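Local coordinates for ADP-ribosylating toxin CARDS (Mycoplasma pneumoniae, PDB 4TLV), which transfers the ADP-ribosyl group from NAD+ to multiple target proteins and, as the main virulence factor of its bacterium, causes vacuolization in mammalian cells, at residues E134-G139 / Q195-T200; R33-H38 / R93-N98; Y454-P457 / S463-M466; D470-Y475 / I482-D487; T367-D370 / F376-S379. All coordinates share one frame; numbering follows the deposited sequence.

The five contacts sample all three domains of the toxin. Contact 2 comes first along the sequence, then contacts 1, 5, 3 and 4. Contacts 1 and 2 belong to the mono-ADP-ribosyltransferase domain; their centres are about 8 Å apart and they touch, through a salt bridge between Arg33 and Asp138. Contact 5 is a hairpin of D2, with its centre about 36 Å from those of both. Contacts 3 and 4 are successive hairpins of D3, centres about 14 Å apart, touching where Pro457 packs on Ile473. Contacts 2 and 4, though in different domains, approach to about 5 Å between nearest atoms, so catalytic domain and D3 lie close together.

Contact 1: residues E134-G139 / Q195-T200; sequences EWFTDG and QPWLPT
Trp197 reaches out of its loop to strand 134-138 and uses different parts of one indole to meet Phe136 and Asp138. The first torsion sets the course: CG lies anti to the backbone N (chi1 -178°), which carries the ring toward the strand. CB is touched first, 3.6 Å from Phe136 CZ. Next, CG of Trp197 lies 3.8 Å from Phe136 CZ and 4.0 Å from Phe136 CE2, where the phenyl edge comes down on the five-membered ring. This is a T-shaped (edge-to-face) pair, with the Phe136 and Trp197 planes at 71°. The opposite face of the indole carries the backbone N of Pro199, 3.7 Å above the plane. At the edge of the five-membered ring, NE1 of Trp197 gives its hydrogen to Asp138 OD2 over 3.1 Å in a nearly straight bond (167°). The oxygen sits almost in the plane of the indole, whereas the donor approaches from well above the plane of the carboxylate. Arg33 forms a salt bridge to the same OD2, so a cation and an indole N-H share this oxygen. Strand 134-138 is the middle member of a three-stranded antiparallel sheet, between strands 49-53 and 89-91; Phe49 and Tyr90 from those two strands add further edge-to-face contacts to Trp197, while Thr95 of helix 92-104 bonds to its backbone N.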
# COMPACT_ATOMS: atom_id res chain seq x y z
N GLU A 134 -4.58 -2.73 6.74
CA GLU A 134 -5.35 -3.19 7.91
C GLU A 134 -5.15 -2.36 9.17
O GLU A 134 -4.03 -2.10 9.58
CB GLU A 134 -5.09 -4.67 8.25
CG GLU A 134 -5.88 -5.11 9.51
CD GLU A 134 -5.79 -6.59 9.83
OE1 GLU A 134 -5.00 -7.31 9.19
OE2 GLU A 134 -6.53 -7.02 10.74
N TRP A 135 -6.26 -1.96 9.77
CA TRP A 135 -6.27 -1.47 11.14
C TRP A 135 -7.08 -2.53 11.88
O TRP A 135 -8.19 -2.88 11.45
CB TRP A 135 -6.97 -0.11 11.23
CG TRP A 135 -6.12 1.02 10.72
CD1 TRP A 135 -5.90 1.35 9.42
CD2 TRP A 135 -5.37 1.94 11.52
NE1 TRP A 135 -5.06 2.44 9.36
CE2 TRP A 135 -4.73 2.82 10.63
CE3 TRP A 135 -5.20 2.12 12.90
CZ2 TRP A 135 -3.91 3.87 11.08
CZ3 TRP A 135 -4.39 3.14 13.34
CH2 TRP A 135 -3.75 4.02 12.42
N PHE A 136 -6.51 -3.10 12.93
CA PHE A 136 -7.25 -4.10 13.69
C PHE A 136 -7.70 -3.49 15.00
O PHE A 136 -7.05 -2.58 15.53
CB PHE A 136 -6.42 -5.37 13.91
CG PHE A 136 -5.18 -5.18 14.77
CD1 PHE A 136 -3.98 -4.77 14.20
CD2 PHE A 136 -5.21 -5.47 16.13
CE1 PHE A 136 -2.84 -4.61 14.96
CE2 PHE A 136 -4.05 -5.31 16.91
CZ PHE A 136 -2.87 -4.89 16.31
N THR A 137 -8.83 -3.96 15.52
CA THR A 137 -9.30 -3.47 16.81
C THR A 137 -8.92 -4.50 17.87
O THR A 137 -8.90 -5.71 17.60
CB THR A 137 -10.82 -3.24 16.84
OG1 THR A 137 -11.48 -4.49 16.65
CG2 THR A 137 -11.22 -2.28 15.72
N ASP A 138 -8.58 -3.99 19.05
CA ASP A 138 -8.18 -4.84 20.15
C ASP A 138 -9.50 -5.13 20.85
O ASP A 138 -9.88 -4.45 21.81
CB ASP A 138 -7.21 -4.08 21.06
CG ASP A 138 -6.52 -4.97 22.08
OD1 ASP A 138 -6.86 -6.18 22.17
OD2 ASP A 138 -5.64 -4.45 22.79
N GLY A 139 -10.24 -6.08 20.30
CA GLY A 139 -11.55 -6.45 20.81
C GLY A 139 -12.75 -5.95 20.03
O GLY A 139 -12.62 -5.42 18.92
N GLN A 195 -0.13 4.86 17.92
CA GLN A 195 0.97 4.04 18.42
C GLN A 195 0.93 2.61 17.91
O GLN A 195 -0.14 2.08 17.61
CB GLN A 195 0.93 3.98 19.94
CG GLN A 195 0.56 5.27 20.61
CD GLN A 195 1.76 5.95 21.18
OE1 GLN A 195 2.05 5.81 22.36
NE2 GLN A 195 2.45 6.71 20.34
N PRO A 196 2.10 1.96 17.84
CA PRO A 196 2.14 0.53 17.52
C PRO A 196 1.53 -0.24 18.68
O PRO A 196 1.67 0.14 19.85
CB PRO A 196 3.64 0.21 17.44
CG PRO A 196 4.37 1.41 17.88
CD PRO A 196 3.42 2.54 18.12
N TRP A 197 0.86 -1.33 18.34
CA TRP A 197 0.21 -2.16 19.36
C TRP A 197 1.22 -3.01 20.13
O TRP A 197 2.15 -3.56 19.54
CB TRP A 197 -0.80 -3.09 18.70
CG TRP A 197 -1.52 -3.92 19.69
CD1 TRP A 197 -2.63 -3.57 20.42
CD2 TRP A 197 -1.21 -5.27 20.07
NE1 TRP A 197 -3.01 -4.61 21.24
CE2 TRP A 197 -2.16 -5.67 21.04
CE3 TRP A 197 -0.21 -6.17 19.69
CZ2 TRP A 197 -2.14 -6.93 21.62
CZ3 TRP A 197 -0.20 -7.44 20.28
CH2 TRP A 197 -1.16 -7.79 21.24
N LEU A 198 1.02 -3.13 21.44
CA LEU A 198 1.71 -4.14 22.26
C LEU A 198 0.64 -4.60 23.25
O LEU A 198 -0.30 -3.86 23.51
CB LEU A 198 2.89 -3.52 23.02
CG LEU A 198 4.17 -3.28 22.20
CD1 LEU A 198 5.26 -2.73 23.10
CD2 LEU A 198 4.64 -4.55 21.49
N PRO A 199 0.80 -5.81 23.79
CA PRO A 199 -0.26 -6.43 24.60
C PRO A 199 -0.38 -5.89 26.02
O PRO A 199 -1.42 -6.15 26.65
CB PRO A 199 0.18 -7.90 24.65
CG PRO A 199 1.65 -7.83 24.57
CD PRO A 199 1.91 -6.74 23.54
N THR A 200 0.64 -5.19 26.52
CA THR A 200 0.63 -4.74 27.92
C THR A 200 0.85 -3.23 28.00
O THR A 200 1.30 -2.62 27.04
CB THR A 200 1.72 -5.48 28.73
OG1 THR A 200 3.01 -5.13 28.23
CG2 THR A 200 1.56 -6.99 28.62

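Contact 2: residues R33-H38 / R93-N98; sequences RNFFEH and RATGEN. With ACT (acetate ion), chain N.
Phe35, near the start of helix 35-40, lays the face of its ring against Thr95 and rests the ring's far end on Gly96, both on helix 92-104. The methyl of Thr95 does most of the touching: CG2 stands 3.7 Å from the centroid of the Phe35 ring and 16° off its normal, a CH-pi contact over the face. It is displaced toward one side of the ring, with Thr95 CG2 closest to Phe35 CE1 at 3.6 Å. The two side chains run past each other in opposite directions. The Thr95 hydroxyl is engaged separately, with the backbone O of Asn91, at the end of strand 89-91 just before the helix.

Gly96 offers only backbone. Its N lies 3.8 Å from Phe35 CZ and its CA 4.0 Å from Phe35 CE2, so the phenyl tip comes directly onto the helix surface. Phe35 gets there with CG anti to its N (chi1 175°), and Leu99 and Leu125 also pack against it. The arrangement is a helix-helix contact within the pertussis-toxin-like ADP-ribosyltransferase domain. Asn34 is the N-cap of helix 35-40, its OD1 accepting from Glu37 N at 3.0 Å, with the donor above the carbonyl plane.

Away from this packing, Arg93 NH1 forms a salt bridge to Glu97 OE2 at 3.1 Å. Both terminal nitrogens of Arg93 bond one oxygen of an acetate ion, probably from the crystallisation liquor, with NH2 at 2.8 Å from acetate O. Glu97 has a second cationic partner in Arg126, and Arg93 NE donates to the backbone O of Phe591.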
# COMPACT_ATOMS: atom_id res chain seq x y z
N ARG A 33 -5.06 -12.76 21.87
CA ARG A 33 -4.44 -11.51 21.44
C ARG A 33 -3.04 -11.81 20.94
O ARG A 33 -2.06 -11.56 21.63
CB ARG A 33 -4.41 -10.47 22.58
CG ARG A 33 -5.77 -9.95 22.99
CD ARG A 33 -5.70 -9.13 24.27
NE ARG A 33 -5.37 -7.72 24.08
CZ ARG A 33 -4.38 -7.11 24.73
NH1 ARG A 33 -3.61 -7.79 25.57
NH2 ARG A 33 -4.15 -5.82 24.54
N ASN A 34 -2.95 -12.40 19.75
CA ASN A 34 -1.65 -12.78 19.21
C ASN A 34 -1.49 -12.11 17.86
O ASN A 34 -2.21 -12.44 16.91
CB ASN A 34 -1.55 -14.30 19.07
CG ASN A 34 -0.19 -14.76 18.61
OD1 ASN A 34 0.36 -14.24 17.63
ND2 ASN A 34 0.37 -15.77 19.30
N PHE A 35 -0.55 -11.16 17.76
CA PHE A 35 -0.46 -10.34 16.54
C PHE A 35 -0.10 -11.18 15.31
O PHE A 35 -0.76 -11.09 14.26
CB PHE A 35 0.55 -9.21 16.73
CG PHE A 35 0.79 -8.40 15.48
CD1 PHE A 35 -0.17 -7.50 15.03
CD2 PHE A 35 1.98 -8.52 14.77
CE1 PHE A 35 0.06 -6.75 13.88
CE2 PHE A 35 2.21 -7.78 13.62
CZ PHE A 35 1.24 -6.89 13.17
N PHE A 36 0.95 -11.99 15.42
CA PHE A 36 1.39 -12.77 14.27
C PHE A 36 0.34 -13.79 13.80
O PHE A 36 0.16 -13.98 12.60
CB PHE A 36 2.74 -13.44 14.53
CG PHE A 36 3.91 -12.50 14.41
CD1 PHE A 36 4.52 -12.28 13.19
CD2 PHE A 36 4.39 -11.83 15.52
CE1 PHE A 36 5.59 -11.40 13.07
CE2 PHE A 36 5.46 -10.96 15.41
CZ PHE A 36 6.06 -10.75 14.20
N GLU A 37 -0.34 -14.44 14.74
CA GLU A 37 -1.38 -15.40 14.36
C GLU A 37 -2.53 -14.72 13.62
O GLU A 37 -3.18 -15.33 12.76
CB GLU A 37 -1.93 -16.15 15.59
CG GLU A 37 -0.94 -17.19 16.13
CD GLU A 37 -1.49 -17.96 17.33
OE1 GLU A 37 -2.61 -17.64 17.79
OE2 GLU A 37 -0.81 -18.89 17.80
N HIS A 38 -2.80 -13.47 13.98
CA HIS A 38 -3.87 -12.71 13.33
C HIS A 38 -3.49 -12.32 11.90
O HIS A 38 -4.30 -12.42 10.97
CB HIS A 38 -4.21 -11.46 14.14
CG HIS A 38 -5.17 -10.56 13.44
ND1 HIS A 38 -6.48 -10.92 13.21
CD2 HIS A 38 -4.99 -9.35 12.86
CE1 HIS A 38 -7.08 -9.95 12.52
NE2 HIS A 38 -6.20 -8.99 12.31
N ARG A 93 0.55 -2.72 9.90
CA ARG A 93 1.93 -2.53 9.38
C ARG A 93 2.86 -1.84 10.40
O ARG A 93 3.98 -2.30 10.63
CB ARG A 93 1.94 -1.78 8.03
CG ARG A 93 1.71 -2.72 6.81
CD ARG A 93 3.04 -3.16 6.15
NE ARG A 93 3.68 -1.99 5.56
CZ ARG A 93 4.80 -1.43 5.99
NH1 ARG A 93 5.49 -1.97 6.99
NH2 ARG A 93 5.25 -0.33 5.39
N ALA A 94 2.40 -0.75 11.02
CA ALA A 94 3.22 -0.01 11.96
C ALA A 94 3.54 -0.89 13.18
O ALA A 94 4.64 -0.84 13.74
CB ALA A 94 2.52 1.28 12.40
N THR A 95 2.55 -1.67 13.60
CA THR A 95 2.74 -2.60 14.71
C THR A 95 3.87 -3.57 14.37
O THR A 95 4.75 -3.84 15.20
CB THR A 95 1.42 -3.36 15.05
OG1 THR A 95 0.46 -2.43 15.56
CG2 THR A 95 1.67 -4.45 16.11
N GLY A 96 3.87 -4.09 13.14
CA GLY A 96 4.89 -5.01 12.69
C GLY A 96 6.27 -4.37 12.63
O GLY A 96 7.25 -4.97 13.03
N GLU A 97 6.34 -3.13 12.15
CA GLU A 97 7.64 -2.45 12.08
C GLU A 97 8.25 -2.21 13.46
O GLU A 97 9.47 -2.25 13.65
CB GLU A 97 7.50 -1.11 11.36
CG GLU A 97 7.14 -1.24 9.87
CD GLU A 97 8.13 -2.12 9.13
OE1 GLU A 97 9.31 -1.72 9.00
OE2 GLU A 97 7.72 -3.20 8.67
N ASN A 98 7.39 -1.92 14.43
CA ASN A 98 7.83 -1.72 15.79
C ASN A 98 8.42 -3.03 16.34
O ASN A 98 9.49 -3.03 16.97
CB ASN A 98 6.67 -1.18 16.67
CG ASN A 98 7.13 -0.78 18.06
OD1 ASN A 98 7.97 0.10 18.22
ND2 ASN A 98 6.58 -1.44 19.09
C ACT N . 8.79 0.77 6.65
O ACT N . 7.65 0.26 6.72
OXT ACT N . 9.59 0.50 7.58
CH3 ACT N . 9.16 1.66 5.50

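Contact 3: residues Y454-P457 / S463-M466; sequences YYTP and SYQM
Thr456 and Tyr464 form the one antiparallel hydrogen-bonded pair of this short hairpin. Its two backbone bonds are equal in length: Thr456 N to Tyr464 O is 2.9 Å and Tyr464 N to Thr456 O is 2.9 Å.

Beyond that pair a polar side chain continues the link. Gln465 NE2 donates to Tyr454 O at 2.9 Å, meeting a lone pair in the carbonyl plane, with the oxygen itself near the plane of the amide. The Gln465 chain starts out anti to its backbone N (chi1 -163°) and bends at chi2 (-80°), which folds the amide back to the neighbouring strand. A water accepts from Tyr454 N at 3.0 Å and, weakly, from Gln465 NE2, closing a small bridge.

The apolar contacts use the same residue. Gln465 CG lies over a face of the Tyr455 ring, 3.9 Å from its centroid, as a CH-pi contact; the ring also stacks with Trp448. On the sheet face carrying Thr456 and Tyr464, the Thr456 methyl CG2 approaches Met466 CG at 3.7 Å and Tyr464 CB at 3.8 Å. The Thr456 hydroxyl turns to Thr468, and Ser463 OG binds Gly565 O.

At this edge of the D3 beta-trefoil the regular strand pairing is therefore short, and past it the Gln465 amide takes up Tyr454 O while its CG packs on the Tyr455 ring.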
# COMPACT_ATOMS: atom_id res chain seq x y z
N TYR A 454 15.26 22.78 6.47
CA TYR A 454 15.35 21.38 6.02
C TYR A 454 16.61 21.07 5.22
O TYR A 454 17.09 21.90 4.43
CB TYR A 454 14.12 21.02 5.18
CG TYR A 454 12.83 21.05 5.95
CD1 TYR A 454 12.18 22.25 6.19
CD2 TYR A 454 12.27 19.88 6.46
CE1 TYR A 454 11.00 22.29 6.90
CE2 TYR A 454 11.08 19.91 7.18
CZ TYR A 454 10.45 21.12 7.40
OH TYR A 454 9.27 21.16 8.10
N TYR A 455 17.13 19.87 5.41
CA TYR A 455 18.25 19.36 4.64
C TYR A 455 17.95 18.01 4.03
O TYR A 455 17.15 17.23 4.57
CB TYR A 455 19.48 19.23 5.52
CG TYR A 455 19.97 20.56 6.05
CD1 TYR A 455 19.41 21.11 7.20
CD2 TYR A 455 20.98 21.26 5.40
CE1 TYR A 455 19.86 22.34 7.70
CE2 TYR A 455 21.44 22.49 5.89
CZ TYR A 455 20.87 23.02 7.03
OH TYR A 455 21.33 24.23 7.51
N THR A 456 18.62 17.72 2.93
CA THR A 456 18.41 16.50 2.16
C THR A 456 19.77 15.84 1.89
O THR A 456 20.79 16.53 1.72
CB THR A 456 17.65 16.81 0.85
OG1 THR A 456 17.22 15.59 0.23
CG2 THR A 456 18.54 17.59 -0.13
N PRO A 457 19.82 14.50 1.86
CA PRO A 457 21.08 13.80 1.59
C PRO A 457 21.53 14.05 0.16
O PRO A 457 20.69 14.28 -0.73
CB PRO A 457 20.71 12.32 1.74
CG PRO A 457 19.34 12.30 2.30
CD PRO A 457 18.68 13.58 1.96
N SER A 463 25.08 17.01 2.68
CA SER A 463 23.69 17.45 2.60
C SER A 463 23.56 18.76 1.86
O SER A 463 24.48 19.58 1.84
CB SER A 463 23.05 17.61 4.00
OG SER A 463 23.29 16.48 4.80
N TYR A 464 22.39 18.96 1.28
CA TYR A 464 22.01 20.18 0.59
C TYR A 464 20.89 20.78 1.43
O TYR A 464 20.11 20.05 2.04
CB TYR A 464 21.52 19.79 -0.80
CG TYR A 464 21.11 20.88 -1.77
CD1 TYR A 464 20.07 21.75 -1.47
CD2 TYR A 464 21.71 20.99 -3.02
CE1 TYR A 464 19.66 22.74 -2.37
CE2 TYR A 464 21.31 21.96 -3.94
CZ TYR A 464 20.28 22.83 -3.60
OH TYR A 464 19.88 23.80 -4.50
N GLN A 465 20.81 22.11 1.46
CA GLN A 465 19.79 22.76 2.26
C GLN A 465 18.52 22.96 1.45
O GLN A 465 18.37 23.95 0.75
CB GLN A 465 20.29 24.09 2.83
CG GLN A 465 19.44 24.62 3.98
CD GLN A 465 18.17 25.31 3.52
OE1 GLN A 465 18.22 26.40 2.95
NE2 GLN A 465 17.03 24.69 3.78
N MET A 466 17.63 21.99 1.56
CA MET A 466 16.31 22.04 0.96
C MET A 466 15.54 20.81 1.46
O MET A 466 16.14 19.85 1.95
CB MET A 466 16.40 22.03 -0.58
CG MET A 466 17.11 20.81 -1.14
SD MET A 466 17.19 20.71 -2.95
CE MET A 466 15.71 19.78 -3.31
O HOH W 1 14.22 24.75 4.53

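Contact 4: residues D470-Y475 / I482-D487; sequences DGQIFY and IFFVQD
Val485 O is approached by two waters, one also reaching Gly471 O and the other Gln472 OE1, while Val485 N donates to Gln472 O at 2.8 Å in a nearly straight bond (167°) that opens the ladder of a beta hairpin in the D3 beta-trefoil. Strands 473-476 and 481-485 run antiparallel, and further along Phe474 and Phe483 make a hydrogen-bonded pair: Phe474 N to Phe483 O is 2.8 Å and Phe483 N to Phe474 O is 2.9 Å.

Those two phenylalanines share one face of the sheet. Phe483 CG sits between its backbone N and carbonyl carbon (chi1 64°), swinging the ring across to the other strand, where Phe474 CB settles over its face, 3.4 Å from Phe483 CZ. The ring planes are nearly parallel but offset, and the contact is chiefly CH-pi. Val485 CG2 lies 3.6 Å from Phe474 CE1.

Gln472, its chain extended, lies alongside Phe484 and points the same way. Its amide is stacked on that ring with planes 19° apart, NE2 of Gln472 standing 3.4 Å from Phe484 CZ, while CG covers the same face. Ile473 reaches Phe484 obliquely through its CD1.

On the face that carries Ile473 and Phe484, Tyr475 and Ile482 form a non-hydrogen-bonded pair. The Tyr475 hydroxyl bonds Trp526 O, and the ring is met in its own plane, where Ile482 CG1 abuts Tyr475 CD1 at 3.5 Å.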
# COMPACT_ATOMS: atom_id res chain seq x y z
N ASP A 470 9.62 14.67 -3.06
CA ASP A 470 8.89 13.42 -3.23
C ASP A 470 9.54 12.62 -4.36
O ASP A 470 10.10 13.19 -5.30
CB ASP A 470 7.44 13.71 -3.62
CG ASP A 470 6.69 14.47 -2.55
OD1 ASP A 470 6.54 13.92 -1.43
OD2 ASP A 470 6.25 15.60 -2.83
N GLY A 471 9.45 11.30 -4.25
CA GLY A 471 9.81 10.42 -5.35
C GLY A 471 11.30 10.22 -5.55
O GLY A 471 11.74 9.92 -6.68
N GLN A 472 12.08 10.35 -4.48
CA GLN A 472 13.54 10.29 -4.60
C GLN A 472 14.24 9.25 -3.71
O GLN A 472 15.13 8.53 -4.16
CB GLN A 472 14.15 11.67 -4.32
CG GLN A 472 15.62 11.72 -4.69
CD GLN A 472 16.19 13.10 -4.58
OE1 GLN A 472 16.30 13.82 -5.57
NE2 GLN A 472 16.54 13.49 -3.38
N ILE A 473 13.83 9.19 -2.45
CA ILE A 473 14.48 8.30 -1.51
C ILE A 473 13.46 7.30 -1.02
O ILE A 473 12.40 7.68 -0.52
CB ILE A 473 15.08 9.09 -0.31
CG1 ILE A 473 15.95 10.23 -0.84
CG2 ILE A 473 15.85 8.14 0.59
CD1 ILE A 473 16.83 10.94 0.20
N PHE A 474 13.79 6.03 -1.17
CA PHE A 474 12.85 4.94 -0.97
C PHE A 474 13.39 3.86 -0.06
O PHE A 474 14.60 3.72 0.12
CB PHE A 474 12.56 4.27 -2.32
CG PHE A 474 11.91 5.18 -3.32
CD1 PHE A 474 12.70 5.97 -4.15
CD2 PHE A 474 10.53 5.25 -3.44
CE1 PHE A 474 12.13 6.80 -5.09
CE2 PHE A 474 9.95 6.09 -4.38
CZ PHE A 474 10.76 6.86 -5.22
N TYR A 475 12.47 3.09 0.51
CA TYR A 475 12.83 1.92 1.29
C TYR A 475 12.18 0.72 0.63
O TYR A 475 10.97 0.72 0.40
CB TYR A 475 12.30 2.12 2.70
CG TYR A 475 12.65 1.04 3.71
CD1 TYR A 475 13.92 0.95 4.26
CD2 TYR A 475 11.68 0.17 4.18
CE1 TYR A 475 14.22 -0.01 5.23
CE2 TYR A 475 11.97 -0.78 5.14
CZ TYR A 475 13.24 -0.87 5.67
OH TYR A 475 13.50 -1.82 6.64
N ILE A 482 17.75 0.87 1.47
CA ILE A 482 17.35 2.25 1.24
C ILE A 482 18.04 2.73 -0.02
O ILE A 482 19.24 2.53 -0.18
CB ILE A 482 17.75 3.15 2.43
CG1 ILE A 482 16.83 2.84 3.62
CG2 ILE A 482 17.64 4.63 2.08
CD1 ILE A 482 17.29 3.45 4.94
N PHE A 483 17.28 3.37 -0.92
CA PHE A 483 17.87 3.80 -2.19
C PHE A 483 17.44 5.20 -2.63
O PHE A 483 16.38 5.70 -2.24
CB PHE A 483 17.69 2.74 -3.30
CG PHE A 483 16.24 2.46 -3.69
CD1 PHE A 483 15.52 1.45 -3.07
CD2 PHE A 483 15.63 3.17 -4.71
CE1 PHE A 483 14.19 1.17 -3.45
CE2 PHE A 483 14.32 2.90 -5.10
CZ PHE A 483 13.60 1.88 -4.47
N PHE A 484 18.30 5.81 -3.44
CA PHE A 484 18.15 7.18 -3.92
C PHE A 484 18.07 7.06 -5.44
O PHE A 484 18.98 6.52 -6.07
CB PHE A 484 19.42 7.95 -3.51
CG PHE A 484 19.42 9.42 -3.85
CD1 PHE A 484 19.36 9.86 -5.17
CD2 PHE A 484 19.58 10.37 -2.84
CE1 PHE A 484 19.40 11.22 -5.47
CE2 PHE A 484 19.63 11.73 -3.13
CZ PHE A 484 19.53 12.16 -4.45
N VAL A 485 16.99 7.53 -6.04
CA VAL A 485 16.83 7.44 -7.48
C VAL A 485 17.28 8.75 -8.12
O VAL A 485 16.61 9.76 -8.01
CB VAL A 485 15.37 7.15 -7.90
CG1 VAL A 485 15.24 7.10 -9.43
CG2 VAL A 485 14.88 5.83 -7.28
N GLN A 486 18.45 8.71 -8.75
CA GLN A 486 18.97 9.86 -9.47
C GLN A 486 18.14 10.04 -10.73
O GLN A 486 17.73 11.14 -11.08
CB GLN A 486 20.43 9.64 -9.83
CG GLN A 486 21.04 10.76 -10.65
CD GLN A 486 22.52 10.52 -10.92
OE1 GLN A 486 22.89 9.69 -11.76
NE2 GLN A 486 23.37 11.23 -10.20
N ASP A 487 17.92 8.93 -11.43
CA ASP A 487 16.98 8.89 -12.53
C ASP A 487 16.67 7.43 -12.82
O ASP A 487 17.13 6.53 -12.11
CB ASP A 487 17.51 9.61 -13.77
CG ASP A 487 18.82 9.02 -14.30
OD1 ASP A 487 19.02 7.79 -14.22
OD2 ASP A 487 19.64 9.81 -14.82
O HOH W 2 13.92 10.74 -8.53
O HOH W 3 16.67 12.57 -8.11

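Contact 5: residues T367-D370 / F376-S379; sequences TPQD and FRVS
Pro368 crosses the Phe376 ring obliquely, its CA over one face, on one side of a beta hairpin that joins strands 364-368 and 375-380 in the D2 beta-trefoil. Pro368 CA stands 4.2 Å from the centroid of the Phe376 ring, a CH-pi contact, and Pro368 CB is 3.9 Å from Phe376 CE2. Phe376 turns its ring to the proline because CG lies beside its backbone N (chi1 -67°); Val422 and Val432 also pack on the ring.

The neighbouring pair, Thr367 and Arg377, directs its side chains to the other face and is bonded through the backbone: Thr367 N to Arg377 O is 2.9 Å, and Arg377 N to Thr367 O is 3.0 Å. There the end of the Gln369 amide stands over one face of the Arg377 guanidinium, toward its rim, their planes 49° apart, so the two groups are neither stacked flat nor perpendicular. Glu417, on strand 415-421, forms a salt bridge with Arg377 NE.

Beside the Thr367-Arg377 pair a water donates to Arg377 O at 2.9 Å and to Ser379 OG at 2.8 Å, and lies 3.0 Å from Thr367 OG1.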
# COMPACT_ATOMS: atom_id res chain seq x y z
N THR A 367 -14.26 2.45 -12.03
CA THR A 367 -15.65 2.17 -11.65
C THR A 367 -16.54 2.00 -12.89
O THR A 367 -16.55 2.87 -13.77
CB THR A 367 -16.20 3.29 -10.75
OG1 THR A 367 -16.23 4.51 -11.49
CG2 THR A 367 -15.28 3.51 -9.57
N PRO A 368 -17.29 0.89 -12.96
CA PRO A 368 -18.08 0.58 -14.16
C PRO A 368 -19.17 1.62 -14.29
O PRO A 368 -19.75 1.99 -13.29
CB PRO A 368 -18.71 -0.79 -13.84
CG PRO A 368 -18.22 -1.19 -12.49
CD PRO A 368 -17.59 -0.01 -11.83
N GLN A 369 -19.43 2.11 -15.50
CA GLN A 369 -20.41 3.18 -15.68
C GLN A 369 -21.71 2.70 -16.35
O GLN A 369 -22.73 3.38 -16.29
CB GLN A 369 -19.80 4.34 -16.47
CG GLN A 369 -18.62 5.00 -15.76
CD GLN A 369 -19.01 5.64 -14.44
OE1 GLN A 369 -18.62 5.18 -13.36
NE2 GLN A 369 -19.80 6.70 -14.53
N ASP A 370 -21.66 1.54 -16.97
CA ASP A 370 -22.81 0.98 -17.67
C ASP A 370 -23.20 -0.33 -17.02
O ASP A 370 -22.39 -0.96 -16.33
CB ASP A 370 -22.50 0.78 -19.16
CG ASP A 370 -21.32 -0.15 -19.40
OD1 ASP A 370 -20.53 -0.36 -18.46
OD2 ASP A 370 -21.17 -0.68 -20.52
N PHE A 376 -15.44 2.03 -18.06
CA PHE A 376 -14.94 2.31 -16.72
C PHE A 376 -14.35 3.71 -16.59
O PHE A 376 -13.47 4.10 -17.35
CB PHE A 376 -13.88 1.26 -16.35
CG PHE A 376 -14.44 -0.13 -16.20
CD1 PHE A 376 -14.75 -0.89 -17.32
CD2 PHE A 376 -14.63 -0.68 -14.94
CE1 PHE A 376 -15.27 -2.19 -17.18
CE2 PHE A 376 -15.15 -1.96 -14.80
CZ PHE A 376 -15.47 -2.71 -15.92
N ARG A 377 -14.85 4.45 -15.61
CA ARG A 377 -14.29 5.74 -15.26
C ARG A 377 -13.07 5.51 -14.39
O ARG A 377 -13.08 4.68 -13.49
CB ARG A 377 -15.33 6.57 -14.51
CG ARG A 377 -14.77 7.82 -13.78
CD ARG A 377 -15.94 8.66 -13.23
NE ARG A 377 -16.72 9.26 -14.32
CZ ARG A 377 -18.03 9.50 -14.29
NH1 ARG A 377 -18.76 9.19 -13.22
NH2 ARG A 377 -18.61 10.06 -15.33
N VAL A 378 -12.01 6.25 -14.67
CA VAL A 378 -10.76 6.09 -13.92
C VAL A 378 -10.55 7.37 -13.12
O VAL A 378 -10.43 8.45 -13.70
CB VAL A 378 -9.59 5.86 -14.88
CG1 VAL A 378 -8.24 5.78 -14.12
CG2 VAL A 378 -9.83 4.57 -15.67
N SER A 379 -10.53 7.24 -11.79
CA SER A 379 -10.50 8.41 -10.91
C SER A 379 -9.24 8.43 -10.07
O SER A 379 -8.75 7.38 -9.65
CB SER A 379 -11.74 8.41 -9.99
OG SER A 379 -12.93 8.43 -10.75
O HOH W 4 -13.56 5.71 -10.83